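Local coordinates for peptidase S15/CocE/NonD (Thaumarchaeota archaeon SCGC AB-539-E09, PDB 4PF1), which probably acts as a serine aminopeptidase of the alpha/beta-hydrolase fold, cleaving residues from the N termini of peptides, at residues 471-476 with 608-613; 405-410 with 416-421. All coordinates share one frame; numbering follows the deposited sequence.

Interaction 1. Residues 471-476 with 608-613; sequences LVWATE and QRVWRT
Val610 meets Leu471 and Trp473 with its branched end, and the contact between 471-476 and 608-613 is carried by these three buried residues. All of it is apolar. The two methyls of Val610 divide the work: CG1 lies anti to the backbone N (chi1 168°) and faces the indole, while CG2 faces the leucine. Leu471 CD1 lies 3.7 Å from Val610 CG2, and the two side chains run past each other in opposite directions. On the other branch, Trp473 CH2 is 3.8 Å from Val610 CG1, with Trp473 CZ2 at 4.0 Å from the same methyl. The approach to the ring is slanted, and the valine touches the outer part of the six-membered ring.

The polar partners come from outside the two segments: Trp473 NE1 donates to Asp426 OD2, which should restrain the rotation of the indole, and Arg612 NE forms a salt bridge with the same oxygen.

The closest CA atoms, those of Leu471 and Val610, are 8.5 Å apart, too far for strand pairing and in keeping with two sheets meeting face to face, as in the beta-sandwich domains of this family. Strand 471-474 pairs with 571-577 at one edge of the four-stranded sheet, whereas 606-625 belongs to the other sheet, where strands 425-430 and 489-496 pair with it, Val610 also touching Leu492.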
loop_
_atom_site.group_PDB
_atom_site.type_symbol
_atom_site.label_atom_id
_atom_site.label_comp_id
_atom_site.label_asym_id
_atom_site.label_seq_id
_atom_site.Cartn_x
_atom_site.Cartn_y
_atom_site.Cartn_z
ATOM N N LEU A 471 -4.333 34.878 2.707
ATOM C CA LEU A 471 -5.054 35.395 3.870
ATOM C C LEU A 471 -5.947 34.314 4.433
ATOM O O LEU A 471 -6.497 33.518 3.670
ATOM C CB LEU A 471 -5.876 36.643 3.532
ATOM C CG LEU A 471 -5.109 37.903 3.122
ATOM C CD1 LEU A 471 -6.062 39.027 2.826
ATOM C CD2 LEU A 471 -4.100 38.340 4.200
ATOM N N VAL A 472 -6.052 34.241 5.765
ATOM C CA VAL A 472 -6.835 33.197 6.433
ATOM C C VAL A 472 -7.745 33.806 7.514
ATOM O O VAL A 472 -7.316 34.681 8.269
ATOM C CB VAL A 472 -5.915 32.083 7.041
ATOM C CG1 VAL A 472 -6.733 30.887 7.509
ATOM C CG2 VAL A 472 -4.834 31.634 6.051
ATOM N N TRP A 473 -9.001 33.328 7.577
ATOM C CA TRP A 473 -9.998 33.688 8.590
ATOM C C TRP A 473 -10.734 32.426 9.009
ATOM O O TRP A 473 -11.043 31.591 8.157
ATOM C CB TRP A 473 -10.997 34.737 8.071
ATOM C CG TRP A 473 -10.375 36.016 7.599
ATOM C CD1 TRP A 473 -10.065 37.109 8.355
ATOM C CD2 TRP A 473 -10.029 36.347 6.250
ATOM N NE1 TRP A 473 -9.544 38.103 7.558
ATOM C CE2 TRP A 473 -9.510 37.661 6.259
ATOM C CE3 TRP A 473 -10.133 35.668 5.021
ATOM C CZ2 TRP A 473 -9.078 38.303 5.091
ATOM C CZ3 TRP A 473 -9.706 36.306 3.869
ATOM C CH2 TRP A 473 -9.205 37.614 3.908
ATOM N N ALA A 474 -11.003 32.270 10.308
ATOM C CA ALA A 474 -11.695 31.088 10.812
ATOM C C ALA A 474 -12.551 31.414 12.020
ATOM O O ALA A 474 -12.180 32.263 12.831
ATOM C CB ALA A 474 -10.687 30.000 11.172
ATOM N N THR A 475 -13.697 30.730 12.143
ATOM C CA THR A 475 -14.586 30.864 13.300
ATOM C C THR A 475 -13.970 30.103 14.474
ATOM O O THR A 475 -13.016 29.351 14.276
ATOM C CB THR A 475 -15.997 30.296 12.975
ATOM O OG1 THR A 475 -15.924 28.870 12.894
ATOM C CG2 THR A 475 -16.597 30.865 11.695
ATOM N N GLU A 476 -14.533 30.250 15.680
ATOM C CA GLU A 476 -14.102 29.438 16.819
ATOM C C GLU A 476 -14.749 28.043 16.655
ATOM O O GLU A 476 -15.686 27.929 15.854
ATOM C CB GLU A 476 -14.497 30.106 18.154
ATOM C CG GLU A 476 -13.573 31.244 18.582
ATOM C CD GLU A 476 -12.094 30.909 18.696
ATOM O OE1 GLU A 476 -11.755 29.904 19.363
ATOM O OE2 GLU A 476 -11.271 31.667 18.134
ATOM N N GLN A 608 -1.718 43.424 -1.982
ATOM C CA GLN A 608 -3.148 43.117 -1.965
ATOM C C GLN A 608 -3.746 43.381 -0.603
ATOM O O GLN A 608 -3.139 43.043 0.413
ATOM C CB GLN A 608 -3.414 41.649 -2.377
ATOM C CG GLN A 608 -2.466 41.073 -3.449
ATOM C CD GLN A 608 -2.720 41.628 -4.828
ATOM O OE1 GLN A 608 -2.493 42.806 -5.102
ATOM N NE2 GLN A 608 -3.123 40.770 -5.745
ATOM N N ARG A 609 -4.956 43.963 -0.577
ATOM C CA ARG A 609 -5.645 44.291 0.667
ATOM C C ARG A 609 -7.101 43.878 0.617
ATOM O O ARG A 609 -7.838 44.355 -0.243
ATOM C CB ARG A 609 -5.555 45.800 0.958
ATOM C CG ARG A 609 -4.196 46.283 1.419
ATOM C CD ARG A 609 -4.183 47.795 1.502
ATOM N NE ARG A 609 -2.879 48.310 1.911
ATOM C CZ ARG A 609 -2.592 49.602 2.032
ATOM N NH1 ARG A 609 -3.517 50.521 1.778
ATOM N NH2 ARG A 609 -1.382 49.986 2.408
ATOM N N VAL A 610 -7.523 43.012 1.551
ATOM C CA VAL A 610 -8.922 42.614 1.680
ATOM C C VAL A 610 -9.523 43.464 2.811
ATOM O O VAL A 610 -9.170 43.289 3.983
ATOM C CB VAL A 610 -9.099 41.087 1.890
ATOM C CG1 VAL A 610 -10.523 40.748 2.318
ATOM C CG2 VAL A 610 -8.724 40.321 0.621
ATOM N N TRP A 611 -10.373 44.434 2.436
ATOM C CA TRP A 611 -10.960 45.402 3.360
ATOM C C TRP A 611 -12.161 44.838 4.123
ATOM O O TRP A 611 -12.927 44.043 3.584
ATOM C CB TRP A 611 -11.338 46.684 2.611
ATOM C CG TRP A 611 -10.143 47.512 2.223
ATOM C CD1 TRP A 611 -9.194 47.205 1.290
ATOM C CD2 TRP A 611 -9.764 48.780 2.779
ATOM N NE1 TRP A 611 -8.244 48.198 1.236
ATOM C CE2 TRP A 611 -8.566 49.176 2.142
ATOM C CE3 TRP A 611 -10.327 49.626 3.750
ATOM C CZ2 TRP A 611 -7.940 50.397 2.419
ATOM C CZ3 TRP A 611 -9.695 50.827 4.038
ATOM C CH2 TRP A 611 -8.510 51.197 3.385
ATOM N N ARG A 612 -12.313 45.259 5.388
ATOM C CA ARG A 612 -13.373 44.795 6.290
ATOM C C ARG A 612 -13.837 45.945 7.194
ATOM O O ARG A 612 -13.466 46.018 8.369
ATOM C CB ARG A 612 -12.889 43.587 7.124
ATOM C CG ARG A 612 -11.406 43.644 7.498
ATOM C CD ARG A 612 -11.032 42.559 8.472
ATOM N NE ARG A 612 -9.598 42.571 8.761
ATOM C CZ ARG A 612 -9.037 43.258 9.750
ATOM N NH1 ARG A 612 -9.785 43.998 10.561
ATOM N NH2 ARG A 612 -7.726 43.205 9.941
ATOM N N THR A 613 -14.607 46.877 6.611
ATOM C CA THR A 613 -15.127 48.065 7.301
ATOM C C THR A 613 -16.636 48.175 7.070
ATOM O O THR A 613 -17.176 47.424 6.265
ATOM C CB THR A 613 -14.403 49.342 6.803
ATOM O OG1 THR A 613 -14.706 49.548 5.423
ATOM C CG2 THR A 613 -12.895 49.288 6.996
#

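Interaction 2. Residues 405-410 with 416-421; sequences DLYVQE and FEMPAA
Tyr407, on the first strand of a beta hairpin (401-408 antiparallel to the short strand 414-415), lays its ring against Met418 CA and the CD of Pro419 in the segment that follows the hairpin. There 416-421 leaves strand geometry, and the run from 416 to 419 lies at 56° to that from 405 to 409, crossing the tyrosine. Two CH-pi contacts fall on one face of the ring: Met418 CA is 4.0 Å from the Tyr407 ring centroid and 17° off its normal, and Pro419 CD is 4.1 Å from the Tyr407 centroid. The proline crosses the tyrosine at about a right angle, whereas the methionine passes obliquely and brings its CG to the phenol end. At the ring edge, near its plane, Phe416 O is 3.6 Å from Tyr407 CD2. Strand 606-625 adds contacts to the tyrosine through Pro617 and Ala619. With an alanine here, the face under Met418 and Pro419 would be gone, which is likely to leave a gap and free the loop to shift.

Phe416 is turned differently: its ring reaches Leu406 and the Asp405 carbonyl. Phe416 CE1 touches Leu406 CD1 at 3.8 Å in an oblique crossing, which Leu406 reaches with CG anti to the backbone N (chi1 -158°), and Asp405 O sits at the edge of the phenyl.

Gln409, extended beyond CG, stands roughly perpendicular to the Glu417 side chain. Its NE2 gives a weak hydrogen bond of 3.3 Å to Glu417 O, and also donates to a water, 3.1 Å from Gln409 NE2. A second water links the backbones, donating to Asp405 O at 2.8 Å and to Phe416 O at 2.6 Å.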
loop_
_atom_site.group_PDB
_atom_site.type_symbol
_atom_site.label_atom_id
_atom_site.label_comp_id
_atom_site.label_asym_id
_atom_site.label_seq_id
_atom_site.Cartn_x
_atom_site.Cartn_y
_atom_site.Cartn_z
ATOM N N ASP A 405 -24.763 36.724 6.275
ATOM C CA ASP A 405 -23.393 37.092 5.925
ATOM C C ASP A 405 -22.371 36.588 6.938
ATOM O O ASP A 405 -22.549 36.748 8.146
ATOM C CB ASP A 405 -23.266 38.622 5.790
ATOM C CG ASP A 405 -23.758 39.205 4.476
ATOM O OD1 ASP A 405 -24.386 38.461 3.690
ATOM O OD2 ASP A 405 -23.522 40.408 4.238
ATOM N N LEU A 406 -21.268 36.031 6.425
ATOM C CA LEU A 406 -20.134 35.544 7.203
ATOM C C LEU A 406 -18.954 36.497 6.971
ATOM O O LEU A 406 -18.219 36.352 5.992
ATOM C CB LEU A 406 -19.802 34.099 6.773
ATOM C CG LEU A 406 -19.035 33.217 7.762
ATOM C CD1 LEU A 406 -19.641 33.276 9.181
ATOM C CD2 LEU A 406 -19.006 31.781 7.276
ATOM N N TYR A 407 -18.820 37.513 7.845
ATOM C CA TYR A 407 -17.827 38.591 7.722
ATOM C C TYR A 407 -16.408 38.184 8.097
ATOM O O TYR A 407 -16.204 37.516 9.111
ATOM C CB TYR A 407 -18.232 39.794 8.596
ATOM C CG TYR A 407 -19.543 40.429 8.197
ATOM C CD1 TYR A 407 -19.606 41.346 7.153
ATOM C CD2 TYR A 407 -20.718 40.141 8.885
ATOM C CE1 TYR A 407 -20.810 41.940 6.784
ATOM C CE2 TYR A 407 -21.929 40.726 8.522
ATOM C CZ TYR A 407 -21.970 41.632 7.474
ATOM O OH TYR A 407 -23.158 42.221 7.111
ATOM N N VAL A 408 -15.410 38.667 7.318
ATOM C CA VAL A 408 -13.988 38.498 7.651
ATOM C C VAL A 408 -13.665 39.554 8.730
ATOM O O VAL A 408 -14.170 40.674 8.648
ATOM C CB VAL A 408 -13.023 38.563 6.422
ATOM C CG1 VAL A 408 -13.352 37.476 5.397
ATOM C CG2 VAL A 408 -13.010 39.947 5.770
ATOM N N GLN A 409 -12.931 39.171 9.782
ATOM C CA GLN A 409 -12.664 40.071 10.912
ATOM C C GLN A 409 -11.170 40.145 11.265
ATOM O O GLN A 409 -10.360 39.406 10.699
ATOM C CB GLN A 409 -13.470 39.616 12.152
ATOM C CG GLN A 409 -14.993 39.593 11.950
ATOM C CD GLN A 409 -15.736 38.783 12.995
ATOM O OE1 GLN A 409 -15.166 37.963 13.727
ATOM N NE2 GLN A 409 -17.045 38.968 13.056
ATOM N N GLU A 410 -10.819 41.023 12.233
ATOM C CA GLU A 410 -9.455 41.199 12.739
ATOM C C GLU A 410 -8.973 39.936 13.480
ATOM O O GLU A 410 -9.796 39.114 13.891
ATOM C CB GLU A 410 -9.367 42.438 13.663
ATOM C CG GLU A 410 -10.122 42.300 14.985
ATOM C CD GLU A 410 -9.863 43.373 16.031
ATOM O OE1 GLU A 410 -8.816 44.058 15.952
ATOM O OE2 GLU A 410 -10.697 43.501 16.956
ATOM N N PHE A 416 -20.440 36.439 12.488
ATOM C CA PHE A 416 -21.679 37.085 12.049
ATOM C C PHE A 416 -21.716 38.588 12.373
ATOM O O PHE A 416 -22.594 39.294 11.872
ATOM C CB PHE A 416 -22.909 36.396 12.677
ATOM C CG PHE A 416 -23.148 34.950 12.286
ATOM C CD1 PHE A 416 -22.866 34.502 10.999
ATOM C CD2 PHE A 416 -23.736 34.060 13.180
ATOM C CE1 PHE A 416 -23.107 33.175 10.634
ATOM C CE2 PHE A 416 -23.985 32.734 12.811
ATOM C CZ PHE A 416 -23.668 32.300 11.540
ATOM N N GLU A 417 -20.789 39.070 13.221
ATOM C CA GLU A 417 -20.734 40.478 13.620
ATOM C C GLU A 417 -20.294 41.370 12.449
ATOM O O GLU A 417 -19.267 41.104 11.822
ATOM C CB GLU A 417 -19.791 40.661 14.824
ATOM C CG GLU A 417 -19.705 42.091 15.330
ATOM C CD GLU A 417 -18.710 42.316 16.449
ATOM O OE1 GLU A 417 -18.946 41.802 17.567
ATOM O OE2 GLU A 417 -17.735 43.070 16.232
ATOM N N MET A 418 -21.078 42.427 12.164
ATOM C CA MET A 418 -20.771 43.399 11.106
ATOM C C MET A 418 -19.543 44.237 11.499
ATOM O O MET A 418 -19.375 44.531 12.685
ATOM C CB MET A 418 -21.982 44.314 10.840
ATOM C CG MET A 418 -23.168 43.586 10.233
ATOM S SD MET A 418 -24.603 44.638 9.908
ATOM C CE MET A 418 -24.049 45.504 8.451
ATOM N N PRO A 419 -18.656 44.613 10.540
ATOM C CA PRO A 419 -17.453 45.387 10.918
ATOM C C PRO A 419 -17.747 46.849 11.257
ATOM O O PRO A 419 -18.722 47.421 10.762
ATOM C CB PRO A 419 -16.562 45.284 9.677
ATOM C CG PRO A 419 -17.506 45.080 8.553
ATOM C CD PRO A 419 -18.677 44.313 9.090
ATOM N N ALA A 420 -16.873 47.463 12.080
ATOM C CA ALA A 420 -16.984 48.869 12.484
ATOM C C ALA A 420 -16.548 49.814 11.344
ATOM O O ALA A 420 -16.018 49.354 10.329
ATOM C CB ALA A 420 -16.147 49.122 13.733
ATOM N N ALA A 421 -16.772 51.131 11.521
ATOM C CA ALA A 421 -16.465 52.163 10.523
ATOM C C ALA A 421 -14.961 52.383 10.307
ATOM O O ALA A 421 -14.548 52.618 9.168
ATOM C CB ALA A 421 -17.119 53.474 10.914
HETATM O O HOH W 1 -24.080 38.299 9.933
HETATM O O HOH W 2 -18.599 37.709 15.466
#

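From the N terminus, interaction 2 closes first: only five residues, the turn and the short strand 414-415, separate 405-410 from 416-421. The chain then runs through strand 425-430 to 471-476, and interaction 1 closes a much longer excursion of 131 residues, rich in strand and without helix, by meeting 608-613. The two are in series, so neither encloses nor crosses the other. In space they adjoin, with centres about 9 Å apart: Trp473 CD1 packs 3.3 Å from Gln409 O, and Thr613 O lies 3.3 Å from Pro419 CG. Strand 606-625 pairs with 401-408, so interaction 2 lies on the hairpin at that sheet while interaction 1 joins the sheet to the four-stranded one.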